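Local coordinates for protein glycerol-3-phosphate dehydrogenase [NAD(+)] (Dunaliella salina, PDB 6IUY) that probably interconverts dihydroxyacetone phosphate and sn-glycerol 3-phosphate with NAD(H), in a di-domain dehydrogenase-phosphatase that enables direct conversion of dihydroxyacetone phosphate to glycerol, at residues 41-44 and 50-53; 440-443 and 447-450; 551-554 and 560-563; 573-578 and 582-587. All blocks are in the same frame, centred on the assembly; numbering follows the deposited sequence.

Contact 1 of 4, residues 41-44 and 50-53; sequences DVDR and ASVG. With MG (magnesium ion), chain F.
Asp43 reaches across to Ser51 while its own backbone holds the magnesium ion. Its CB stands 3.6 Å from the magnesium, close because the carbonyl O of Asp43 is itself a ligand, 2.1 Å from the metal. CG, anti to the carbonyl carbon (chi1 -64°), turns the carboxylate off the metal and toward residues 50-53. One branch, OD2, lies 3.6 Å from Ala50 CA and takes the N-H of Ser51, with Ser51 N 3.0 Å from Asp43 OD2 and the bond nearly straight (166°), arriving almost head-on to the C-O bond. Ser51 OG, whose stronger partner is Arg109, adds a weak second bond to Asp43 OD2. The other branch, OD1, has a weak bond to a glycerol that probably comes from the crystallisation liquor. An alanine here would keep the carbonyl ligand but would probably leave the Ser51 N-H without its acceptor and residues 50-53 less firmly tied to the metal loop. Ala50 CB lies over one face of the Arg44 guanidinium, doubtfully close. Asp41 OD2, 2.1 Å from the magnesium, and Asp206 complete the protein ligands, consistent with the DxDx(T/V) motif of haloacid dehalogenase-like phosphatases. The metal loop follows strand 37-40 of the parallel sheet and leads into helix 51-54, with Val42 and Ser51 packing against helix 136-145.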
loop_
_atom_site.group_PDB
_atom_site.type_symbol
_atom_site.label_atom_id
_atom_site.label_comp_id
_atom_site.label_asym_id
_atom_site.label_seq_id
_atom_site.Cartn_x
_atom_site.Cartn_y
_atom_site.Cartn_z
ATOM N N ASP A 41 12.910 30.850 -32.378
ATOM C CA ASP A 41 12.806 30.950 -33.826
ATOM C C ASP A 41 14.054 30.304 -34.381
ATOM O O ASP A 41 15.086 30.325 -33.721
ATOM C CB ASP A 41 12.686 32.405 -34.283
ATOM C CG ASP A 41 12.719 32.552 -35.803
ATOM O OD1 ASP A 41 11.877 31.939 -36.504
ATOM O OD2 ASP A 41 13.608 33.272 -36.288
ATOM N N VAL A 42 13.968 29.706 -35.568
ATOM C CA VAL A 42 15.132 29.087 -36.196
ATOM C C VAL A 42 16.017 30.111 -36.905
ATOM O O VAL A 42 17.158 30.371 -36.494
ATOM C CB VAL A 42 14.708 28.014 -37.212
ATOM C CG1 VAL A 42 15.891 27.574 -38.048
ATOM C CG2 VAL A 42 14.099 26.827 -36.496
ATOM N N ASP A 43 15.463 30.704 -37.962
ATOM C CA ASP A 43 16.195 31.614 -38.843
ATOM C C ASP A 43 16.731 32.882 -38.171
ATOM O O ASP A 43 15.976 33.795 -37.820
ATOM C CB ASP A 43 15.303 31.994 -40.024
ATOM C CG ASP A 43 14.964 30.798 -40.894
ATOM O OD1 ASP A 43 13.829 30.280 -40.794
ATOM O OD2 ASP A 43 15.849 30.363 -41.656
ATOM N N ARG A 44 18.054 32.902 -38.017
ATOM C CA ARG A 44 18.843 34.020 -37.481
ATOM C C ARG A 44 18.733 34.213 -35.965
ATOM O O ARG A 44 19.224 35.215 -35.431
ATOM C CB ARG A 44 18.485 35.325 -38.199
ATOM C CG ARG A 44 19.043 35.403 -39.612
ATOM C CD ARG A 44 18.715 36.748 -40.254
ATOM N NE ARG A 44 18.558 36.659 -41.705
ATOM C CZ ARG A 44 17.476 36.170 -42.305
ATOM N NH1 ARG A 44 16.459 35.714 -41.581
ATOM N NH2 ARG A 44 17.412 36.129 -43.630
ATOM N N ALA A 50 20.124 32.441 -42.635
ATOM C CA ALA A 50 18.763 32.064 -42.999
ATOM C C ALA A 50 18.819 30.854 -43.930
ATOM O O ALA A 50 19.765 30.707 -44.709
ATOM C CB ALA A 50 18.040 33.222 -43.660
ATOM N N SER A 51 17.820 29.981 -43.842
ATOM C CA SER A 51 17.815 28.760 -44.640
ATOM C C SER A 51 17.596 29.079 -46.118
ATOM O O SER A 51 18.352 28.637 -46.982
ATOM C CB SER A 51 16.737 27.795 -44.142
ATOM O OG SER A 51 17.028 27.326 -42.835
ATOM N N VAL A 52 16.549 29.852 -46.385
ATOM C CA VAL A 52 16.168 30.242 -47.739
ATOM C C VAL A 52 17.100 31.323 -48.277
ATOM O O VAL A 52 16.905 32.513 -48.036
ATOM C CB VAL A 52 14.710 30.745 -47.778
ATOM C CG1 VAL A 52 14.400 31.579 -46.539
ATOM C CG2 VAL A 52 14.447 31.524 -49.047
ATOM N N GLY A 53 18.122 30.897 -49.002
ATOM C CA GLY A 53 19.176 31.796 -49.423
ATOM C C GLY A 53 20.476 31.038 -49.303
ATOM O O GLY A 53 21.310 31.050 -50.209
HETATM MG MG MG F . 14.060 34.652 -37.867
#

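Contact 2 of 4, residues 440-443 and 447-450; sequences LFQR and AINL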
loop_
_atom_site.group_PDB
_atom_site.type_symbol
_atom_site.label_atom_id
_atom_site.label_comp_id
_atom_site.label_asym_id
_atom_site.label_seq_id
_atom_site.Cartn_x
_atom_site.Cartn_y
_atom_site.Cartn_z
ATOM N N LEU A 440 18.256 17.541 -7.457
ATOM C CA LEU A 440 19.167 17.738 -6.328
ATOM C C LEU A 440 19.475 16.427 -5.567
ATOM O O LEU A 440 20.644 16.096 -5.326
ATOM C CB LEU A 440 18.581 18.777 -5.377
ATOM C CG LEU A 440 19.512 19.454 -4.377
ATOM C CD1 LEU A 440 20.716 20.059 -5.094
ATOM C CD2 LEU A 440 18.735 20.511 -3.600
ATOM N N PHE A 441 18.430 15.672 -5.228
ATOM C CA PHE A 441 18.563 14.493 -4.369
ATOM C C PHE A 441 18.813 13.147 -5.068
ATOM O O PHE A 441 19.437 12.256 -4.489
ATOM C CB PHE A 441 17.310 14.340 -3.510
ATOM C CG PHE A 441 17.270 15.249 -2.316
ATOM C CD1 PHE A 441 17.882 14.875 -1.126
ATOM C CD2 PHE A 441 16.590 16.460 -2.367
ATOM C CE1 PHE A 441 17.829 15.692 -0.017
ATOM C CE2 PHE A 441 16.533 17.291 -1.259
ATOM C CZ PHE A 441 17.153 16.910 -0.083
ATOM N N GLN A 442 18.316 12.956 -6.283
ATOM C CA GLN A 442 18.477 11.643 -6.912
ATOM C C GLN A 442 19.925 11.324 -7.278
ATOM O O GLN A 442 20.575 12.068 -8.030
ATOM C CB GLN A 442 17.607 11.522 -8.164
ATOM C CG GLN A 442 17.681 10.154 -8.838
ATOM C CD GLN A 442 16.487 9.910 -9.746
ATOM O OE1 GLN A 442 15.375 9.643 -9.281
ATOM N NE2 GLN A 442 16.707 10.036 -11.050
ATOM N N ARG A 443 20.408 10.196 -6.761
ATOM C CA ARG A 443 21.735 9.674 -7.072
ATOM C C ARG A 443 21.586 8.288 -7.712
ATOM O O ARG A 443 20.488 7.748 -7.760
ATOM C CB ARG A 443 22.593 9.603 -5.802
ATOM C CG ARG A 443 22.484 10.834 -4.893
ATOM C CD ARG A 443 23.122 12.015 -5.562
ATOM N NE ARG A 443 24.333 11.590 -6.251
ATOM C CZ ARG A 443 24.754 12.083 -7.415
ATOM N NH1 ARG A 443 24.051 13.033 -8.033
ATOM N NH2 ARG A 443 25.873 11.616 -7.959
ATOM N N ALA A 447 17.151 6.367 -5.563
ATOM C CA ALA A 447 16.105 6.590 -6.565
ATOM C C ALA A 447 14.952 7.396 -6.010
ATOM O O ALA A 447 14.442 7.132 -4.907
ATOM C CB ALA A 447 15.586 5.264 -7.115
ATOM N N ILE A 448 14.524 8.377 -6.795
ATOM C CA ILE A 448 13.468 9.281 -6.361
ATOM C C ILE A 448 12.188 9.075 -7.162
ATOM O O ILE A 448 12.224 8.896 -8.380
ATOM C CB ILE A 448 13.915 10.742 -6.477
ATOM C CG1 ILE A 448 15.012 11.035 -5.449
ATOM C CG2 ILE A 448 12.738 11.677 -6.295
ATOM C CD1 ILE A 448 14.498 11.211 -4.046
ATOM N N ASN A 449 11.066 9.106 -6.453
ATOM C CA ASN A 449 9.743 8.992 -7.033
ATOM C C ASN A 449 8.930 10.241 -6.692
ATOM O O ASN A 449 8.749 10.553 -5.508
ATOM C CB ASN A 449 9.073 7.712 -6.497
ATOM C CG ASN A 449 7.654 7.530 -6.986
ATOM O OD1 ASN A 449 7.275 8.021 -8.051
ATOM N ND2 ASN A 449 6.854 6.806 -6.202
ATOM N N LEU A 450 8.440 10.960 -7.706
ATOM C CA LEU A 450 7.674 12.194 -7.456
ATOM C C LEU A 450 6.190 11.923 -7.254
ATOM O O LEU A 450 5.567 11.160 -7.984
ATOM C CB LEU A 450 7.851 13.212 -8.594
ATOM C CG LEU A 450 9.229 13.845 -8.783
ATOM C CD1 LEU A 450 9.204 14.831 -9.945
ATOM C CD2 LEU A 450 9.733 14.539 -7.531
#
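The side chains of Gln442 and Ile448 lie alongside each other and run opposite ways, so that the amide of one comes to the backbone of the other. With CG anti to the backbone N (chi1 -178°) and the chain extended beyond it, Gln442 lies alongside the start of strand 446-451, and its CB packs 3.8 Å from Ile448 CG1. At the tip, Gln442 OE1 accepts the backbone N-H of Ile448, N to OE1 being 2.9 Å. The donor meets the C=O at 133°, a little tilted from the carbonyl plane. Gln442 OE1 also rests 3.3 Å from Ile448 CB and has a further weak bond from Gln438 NE2. Ile448 sends its CD1 the other way, where it touches Phe441 CB at 4.2 Å; strand 422-427 adds Ile426 to both side chains. Ala447 and Asn449 give their backbone hydrogen bonds to strand 422-427, whereas the Ile448 N-H is taken by the glutamine. Arg443, beyond the helix end, forms a salt bridge with Glu281 of helix 266-282. This is the return from helix to strand in a beta-alpha-beta unit, strand 422-427, helix 431-441 and strand 446-451, at one border of the dehydrogenase sheet.

Contact 3 of 4, residues 551-554 and 560-563; sequences KLEK and QKLQ. With NAD (nicotinamide-adenine-dinucleotide), chain C.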
loop_
_atom_site.group_PDB
_atom_site.type_symbol
_atom_site.label_atom_id
_atom_site.label_comp_id
_atom_site.label_asym_id
_atom_site.label_seq_id
_atom_site.Cartn_x
_atom_site.Cartn_y
_atom_site.Cartn_z
ATOM N N LYS A 551 16.636 8.682 29.315
ATOM C CA LYS A 551 17.913 8.148 29.780
ATOM C C LYS A 551 18.589 7.254 28.739
ATOM O O LYS A 551 19.792 7.377 28.503
ATOM C CB LYS A 551 17.734 7.352 31.076
ATOM C CG LYS A 551 17.466 8.184 32.338
ATOM C CD LYS A 551 17.221 7.253 33.540
ATOM C CE LYS A 551 16.863 8.005 34.813
ATOM N NZ LYS A 551 16.714 7.066 35.976
ATOM N N LEU A 552 17.827 6.350 28.125
ATOM C CA LEU A 552 18.384 5.420 27.139
ATOM C C LEU A 552 18.859 6.138 25.893
ATOM O O LEU A 552 19.856 5.741 25.270
ATOM C CB LEU A 552 17.336 4.344 26.761
ATOM C CG LEU A 552 16.973 3.396 27.906
ATOM C CD1 LEU A 552 15.767 2.481 27.555
ATOM C CD2 LEU A 552 18.198 2.562 28.304
ATOM N N GLU A 553 18.145 7.191 25.509
ATOM C CA GLU A 553 18.560 7.986 24.349
ATOM C C GLU A 553 19.985 8.504 24.574
ATOM O O GLU A 553 20.855 8.414 23.693
ATOM C CB GLU A 553 17.575 9.142 24.101
ATOM C CG GLU A 553 18.021 10.126 22.999
ATOM C CD GLU A 553 17.154 11.373 22.933
ATOM O OE1 GLU A 553 17.154 12.178 23.898
ATOM O OE2 GLU A 553 16.469 11.564 21.905
ATOM N N LYS A 554 20.232 8.991 25.785
ATOM C CA LYS A 554 21.527 9.528 26.162
ATOM C C LYS A 554 22.565 8.408 26.156
ATOM O O LYS A 554 23.677 8.535 25.609
ATOM C CB LYS A 554 21.418 10.195 27.545
ATOM C CG LYS A 554 22.601 11.059 27.958
ATOM C CD LYS A 554 22.123 12.320 28.683
ATOM C CE LYS A 554 21.528 13.323 27.683
ATOM N NZ LYS A 554 21.003 14.585 28.288
ATOM N N GLN A 560 22.406 11.502 18.969
ATOM C CA GLN A 560 21.274 11.504 18.035
ATOM C C GLN A 560 19.964 11.496 18.806
ATOM O O GLN A 560 19.941 11.187 20.006
ATOM C CB GLN A 560 21.346 10.323 17.064
ATOM C CG GLN A 560 22.650 10.267 16.254
ATOM C CD GLN A 560 22.736 9.061 15.348
ATOM O OE1 GLN A 560 21.715 8.505 14.909
ATOM N NE2 GLN A 560 23.958 8.638 15.061
ATOM N N LYS A 561 18.883 11.862 18.115
ATOM C CA LYS A 561 17.606 12.128 18.773
ATOM C C LYS A 561 16.526 11.082 18.458
ATOM O O LYS A 561 16.229 10.778 17.293
ATOM C CB LYS A 561 17.104 13.535 18.383
ATOM C CG LYS A 561 18.073 14.667 18.782
ATOM C CD LYS A 561 18.271 14.689 20.294
ATOM C CE LYS A 561 19.297 15.734 20.748
ATOM N NZ LYS A 561 19.481 15.704 22.251
ATOM N N LEU A 562 15.952 10.546 19.524
ATOM C CA LEU A 562 14.834 9.623 19.471
ATOM C C LEU A 562 13.574 10.392 19.079
ATOM O O LEU A 562 13.269 11.424 19.684
ATOM C CB LEU A 562 14.657 8.953 20.842
ATOM C CG LEU A 562 13.666 7.795 20.974
ATOM C CD1 LEU A 562 14.157 6.571 20.191
ATOM C CD2 LEU A 562 13.451 7.468 22.437
ATOM N N GLN A 563 12.831 9.916 18.083
ATOM C CA GLN A 563 11.699 10.710 17.609
ATOM C C GLN A 563 10.326 10.078 17.871
ATOM O O GLN A 563 9.321 10.792 17.922
ATOM C CB GLN A 563 11.860 10.993 16.120
ATOM C CG GLN A 563 13.122 11.744 15.760
ATOM C CD GLN A 563 13.027 13.257 16.052
ATOM O OE1 GLN A 563 12.711 14.052 15.160
ATOM N NE2 GLN A 563 13.317 13.648 17.295
HETATM P PA NAD C . 20.166 13.230 14.759
HETATM O O1A NAD C . 21.442 12.656 14.298
HETATM O O2A NAD C . 19.166 12.203 15.272
HETATM O O5B NAD C . 20.416 14.282 15.978
HETATM C C5B NAD C . 21.687 14.933 16.121
HETATM C C4B NAD C . 21.524 16.457 15.892
HETATM O O4B NAD C . 20.817 16.976 16.858
HETATM C C3B NAD C . 22.892 17.137 16.003
HETATM O O3B NAD C . 23.403 17.486 14.801
HETATM C C2B NAD C . 22.622 18.395 16.851
HETATM O O2B NAD C . 23.285 19.562 16.191
HETATM C C1B NAD C . 21.337 18.491 16.864
HETATM N N9A NAD C . 20.930 19.159 18.027
HETATM C C8A NAD C . 21.131 18.812 19.320
HETATM N N7A NAD C . 20.558 19.766 20.087
HETATM C C5A NAD C . 20.021 20.716 19.276
HETATM C C6A NAD C . 19.348 21.897 19.529
HETATM N N6A NAD C . 19.040 22.442 20.806
HETATM N N1A NAD C . 18.903 22.647 18.512
HETATM C C2A NAD C . 19.133 22.244 17.230
HETATM N N3A NAD C . 19.802 21.096 16.977
HETATM C C4A NAD C . 20.243 20.336 18.004
HETATM O O3 NAD C . 19.523 14.034 13.528
HETATM P PN NAD C . 19.132 13.452 12.086
HETATM O O1N NAD C . 19.618 12.023 11.923
HETATM O O2N NAD C . 19.715 14.309 10.985
HETATM O O5D NAD C . 17.555 13.408 12.023
HETATM C C5D NAD C . 16.789 14.597 11.958
HETATM C C4D NAD C . 15.458 14.244 11.279
HETATM O O4D NAD C . 15.659 13.392 10.290
HETATM C C3D NAD C . 14.576 13.528 12.281
HETATM O O3D NAD C . 13.344 14.065 12.235
HETATM C C2D NAD C . 14.544 12.048 11.807
HETATM O O2D NAD C . 13.270 11.454 12.288
HETATM C C1D NAD C . 14.649 12.142 10.511
HETATM N N1N NAD C . 15.217 10.987 9.845
HETATM C C2N NAD C . 16.316 10.315 10.337
HETATM C C3N NAD C . 16.828 9.211 9.657
HETATM C C7N NAD C . 18.043 8.470 10.256
HETATM O O7N NAD C . 18.342 7.360 9.861
HETATM N N7N NAD C . 18.818 9.131 11.276
HETATM C C4N NAD C . 16.254 8.772 8.483
HETATM C C5N NAD C . 15.169 9.459 7.967
HETATM C C6N NAD C . 14.670 10.567 8.653
HETATM O O HOH W 1 14.473 13.411 21.436
HETATM O O HOH W 2 21.416 10.918 22.120
HETATM O O HOH W 3 16.961 14.860 23.778
#
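Direct hydrogen bonding across the pair rests on Glu553, whose OE2 receives the backbone N-H of Leu562 with its anti lone pair, Leu562 N to Glu553 OE2 being 2.6 Å at 160°. An extended side chain, CG anti to the backbone N, carries the carboxylate from helix 549-556 to the loop. Van der Waals contact accompanies the bond: Leu562 CB lies 3.4 Å from Glu553 OE2, and Glu553 CG rests against Gln560 O. Three waters fill in the polar links. One donates to both Glu553 OE2 and Leu562 O, the second to the carbonyl oxygens of Glu553 and Gln560, and the third donates to Glu553 OE1 while accepting from Lys561 NZ. Charge acts at longer range, for Glu553 OE1 and Lys561 NZ are 4.5 Å apart, too far for a salt bridge. Residues 560-563 link helices 549-556 and 564-577 of the dehydrogenase's helical C-terminal part, and they line the NAD pocket. Cofactor bonds come from the loop's other side: Lys561 N meets NAD O2A at 2.9 Å and 176°, and NAD O3D donates to Gln563 OE1 at 3.0 Å, an oxygen also bonded to His353. Gln560 lays its CG 3.3 Å from NAD O1A and bonds Arg528 through OE1. Lys561, bent at chi2 (-61°), brings its CE 3.9 Å from NAD C8A of the adenine.

Contact 4 of 4, residues 573-578 and 582-587; sequences EILHAR and LEFPLF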
loop_
_atom_site.group_PDB
_atom_site.type_symbol
_atom_site.label_atom_id
_atom_site.label_comp_id
_atom_site.label_asym_id
_atom_site.label_seq_id
_atom_site.Cartn_x
_atom_site.Cartn_y
_atom_site.Cartn_z
ATOM N N GLU A 573 -1.907 13.551 22.538
ATOM C CA GLU A 573 -2.501 14.841 22.872
ATOM C C GLU A 573 -3.682 15.141 21.950
ATOM O O GLU A 573 -4.777 15.486 22.396
ATOM C CB GLU A 573 -1.442 15.934 22.769
ATOM C CG GLU A 573 -1.801 17.240 23.443
ATOM C CD GLU A 573 -0.686 18.263 23.321
ATOM O OE1 GLU A 573 -0.995 19.452 23.120
ATOM O OE2 GLU A 573 0.499 17.875 23.423
ATOM N N ILE A 574 -3.467 14.970 20.655
ATOM C CA ILE A 574 -4.552 15.137 19.697
ATOM C C ILE A 574 -5.689 14.116 19.890
ATOM O O ILE A 574 -6.865 14.468 19.768
ATOM C CB ILE A 574 -4.013 15.062 18.248
ATOM C CG1 ILE A 574 -2.975 16.175 18.027
ATOM C CG2 ILE A 574 -5.148 15.165 17.231
ATOM C CD1 ILE A 574 -2.139 16.009 16.787
ATOM N N LEU A 575 -5.350 12.864 20.207
ATOM C CA LEU A 575 -6.374 11.829 20.392
ATOM C C LEU A 575 -7.231 12.146 21.607
ATOM O O LEU A 575 -8.457 12.004 21.578
ATOM C CB LEU A 575 -5.748 10.430 20.545
ATOM C CG LEU A 575 -4.997 9.851 19.333
ATOM C CD1 LEU A 575 -4.657 8.385 19.544
ATOM C CD2 LEU A 575 -5.768 10.032 18.032
ATOM N N HIS A 576 -6.581 12.566 22.684
ATOM C CA HIS A 576 -7.297 12.899 23.906
ATOM C C HIS A 576 -8.224 14.079 23.647
ATOM O O HIS A 576 -9.414 14.042 23.972
ATOM C CB HIS A 576 -6.316 13.219 25.029
ATOM C CG HIS A 576 -6.971 13.690 26.287
ATOM N ND1 HIS A 576 -7.637 12.839 27.144
ATOM C CD2 HIS A 576 -7.053 14.922 26.843
ATOM C CE1 HIS A 576 -8.108 13.527 28.168
ATOM N NE2 HIS A 576 -7.768 14.795 28.010
ATOM N N ALA A 577 -7.670 15.117 23.032
ATOM C CA ALA A 577 -8.419 16.330 22.748
ATOM C C ALA A 577 -9.674 16.060 21.922
ATOM O O ALA A 577 -10.751 16.569 22.243
ATOM C CB ALA A 577 -7.529 17.340 22.040
ATOM N N ARG A 578 -9.540 15.265 20.862
ATOM C CA ARG A 578 -10.656 14.996 19.963
ATOM C C ARG A 578 -11.481 13.806 20.409
ATOM O O ARG A 578 -12.401 13.399 19.703
ATOM C CB ARG A 578 -10.166 14.725 18.537
ATOM C CG ARG A 578 -9.209 15.738 17.965
ATOM C CD ARG A 578 -9.914 16.796 17.147
ATOM N NE ARG A 578 -8.927 17.701 16.555
ATOM C CZ ARG A 578 -8.486 17.615 15.302
ATOM N NH1 ARG A 578 -8.959 16.676 14.491
ATOM N NH2 ARG A 578 -7.574 18.466 14.855
ATOM N N LEU A 582 -10.053 5.627 21.570
ATOM C CA LEU A 582 -10.441 4.269 21.176
ATOM C C LEU A 582 -10.503 4.080 19.659
ATOM O O LEU A 582 -10.546 2.952 19.175
ATOM C CB LEU A 582 -11.786 3.883 21.793
ATOM C CG LEU A 582 -11.881 4.124 23.299
ATOM C CD1 LEU A 582 -13.021 3.305 23.907
ATOM C CD2 LEU A 582 -10.560 3.801 23.960
ATOM N N GLU A 583 -10.491 5.169 18.903
ATOM C CA GLU A 583 -10.436 5.032 17.457
ATOM C C GLU A 583 -9.092 4.482 17.017
ATOM O O GLU A 583 -8.963 3.944 15.928
ATOM C CB GLU A 583 -10.695 6.368 16.765
ATOM C CG GLU A 583 -12.086 6.932 17.016
ATOM C CD GLU A 583 -13.174 6.016 16.515
ATOM O OE1 GLU A 583 -13.104 5.594 15.338
ATOM O OE2 GLU A 583 -14.093 5.708 17.305
ATOM N N PHE A 584 -8.083 4.632 17.861
ATOM C CA PHE A 584 -6.740 4.226 17.485
ATOM C C PHE A 584 -6.157 3.435 18.630
ATOM O O PHE A 584 -5.330 3.933 19.390
ATOM C CB PHE A 584 -5.875 5.444 17.138
ATOM C CG PHE A 584 -6.399 6.264 15.963
ATOM C CD1 PHE A 584 -7.259 7.339 16.170
ATOM C CD2 PHE A 584 -6.018 5.969 14.661
ATOM C CE1 PHE A 584 -7.744 8.094 15.099
ATOM C CE2 PHE A 584 -6.496 6.723 13.586
ATOM C CZ PHE A 584 -7.355 7.784 13.811
ATOM N N PRO A 585 -6.619 2.192 18.784
ATOM C CA PRO A 585 -6.239 1.409 19.965
ATOM C C PRO A 585 -4.731 1.155 20.048
ATOM O O PRO A 585 -4.208 1.228 21.145
ATOM C CB PRO A 585 -7.023 0.098 19.791
ATOM C CG PRO A 585 -7.328 0.025 18.326
ATOM C CD PRO A 585 -7.526 1.453 17.891
ATOM N N LEU A 586 -4.038 0.877 18.944
ATOM C CA LEU A 586 -2.623 0.550 19.090
ATOM C C LEU A 586 -1.823 1.792 19.473
ATOM O O LEU A 586 -0.965 1.719 20.353
ATOM C CB LEU A 586 -2.051 -0.081 17.816
ATOM C CG LEU A 586 -0.543 -0.411 17.858
ATOM C CD1 LEU A 586 -0.209 -1.494 18.887
ATOM C CD2 LEU A 586 -0.054 -0.830 16.490
ATOM N N PHE A 587 -2.095 2.924 18.815
ATOM C CA PHE A 587 -1.439 4.186 19.165
ATOM C C PHE A 587 -1.621 4.450 20.658
ATOM O O PHE A 587 -0.703 4.863 21.360
ATOM C CB PHE A 587 -2.009 5.364 18.364
ATOM C CG PHE A 587 -1.577 5.399 16.927
ATOM C CD1 PHE A 587 -0.691 4.469 16.426
ATOM C CD2 PHE A 587 -2.055 6.383 16.081
ATOM C CE1 PHE A 587 -0.291 4.526 15.094
ATOM C CE2 PHE A 587 -1.662 6.439 14.758
ATOM C CZ PHE A 587 -0.781 5.514 14.260
#
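Leu575 inserts its two methyl groups against Phe584 and Phe587 at the short turn that joins helices 564-577 and 585-594, in the helical C-terminal part of the dehydrogenase. Its CD2 comes 3.6 Å from Phe584 CD1 and also reaches CE1 of that ring. The second branch, CD1, touches Phe584 CB at 4.0 Å and Phe587 CB at 4.2 Å, so the leucine fork spans the two aromatic residues, crossing each at about a right angle. Its CG is anti to the carbonyl carbon (chi1 -65°), which directs the fork at the beginning of the second helix. An alanine in place of Leu575 is likely to open a gap beside Phe584 and Phe587, which would lose their packing partner on the first helix. In the next shell, Trp580 of the connecting turn packs on Leu575. Phe584 also meets helix 481-502, where Phe501 packs edge-to-face with it and Lys497 makes a cation-pi contact; Lys497 also salt-bridges Glu583. Phe584 occupies the N-cap position, with Pro585 opening the helix after it. Two of that helix's early amides are taken by one carboxylate: Glu494 OE1 accepts from Leu586 N, and Glu494 OE2 from Phe587 N.

Overall arrangement
From the N terminus, contact 1 closes the loop between strand 37-40 and helix 51-54, at the magnesium site of the phosphatase-like domain. Much further along, contact 2 closes the turn from helix 431-441 into strand 446-451 at the edge of the dehydrogenase sheet; its centre lies about 40 Å from that of contact 1. The last two follow in the helical C-terminal part: contact 3 ties helix 549-556 to the NAD-binding loop, and contact 4 packs the end of helix 564-577 against the start of helix 585-594, their centres about 24 Å apart. All four are local and in series, none nested or crossed, and none touches another.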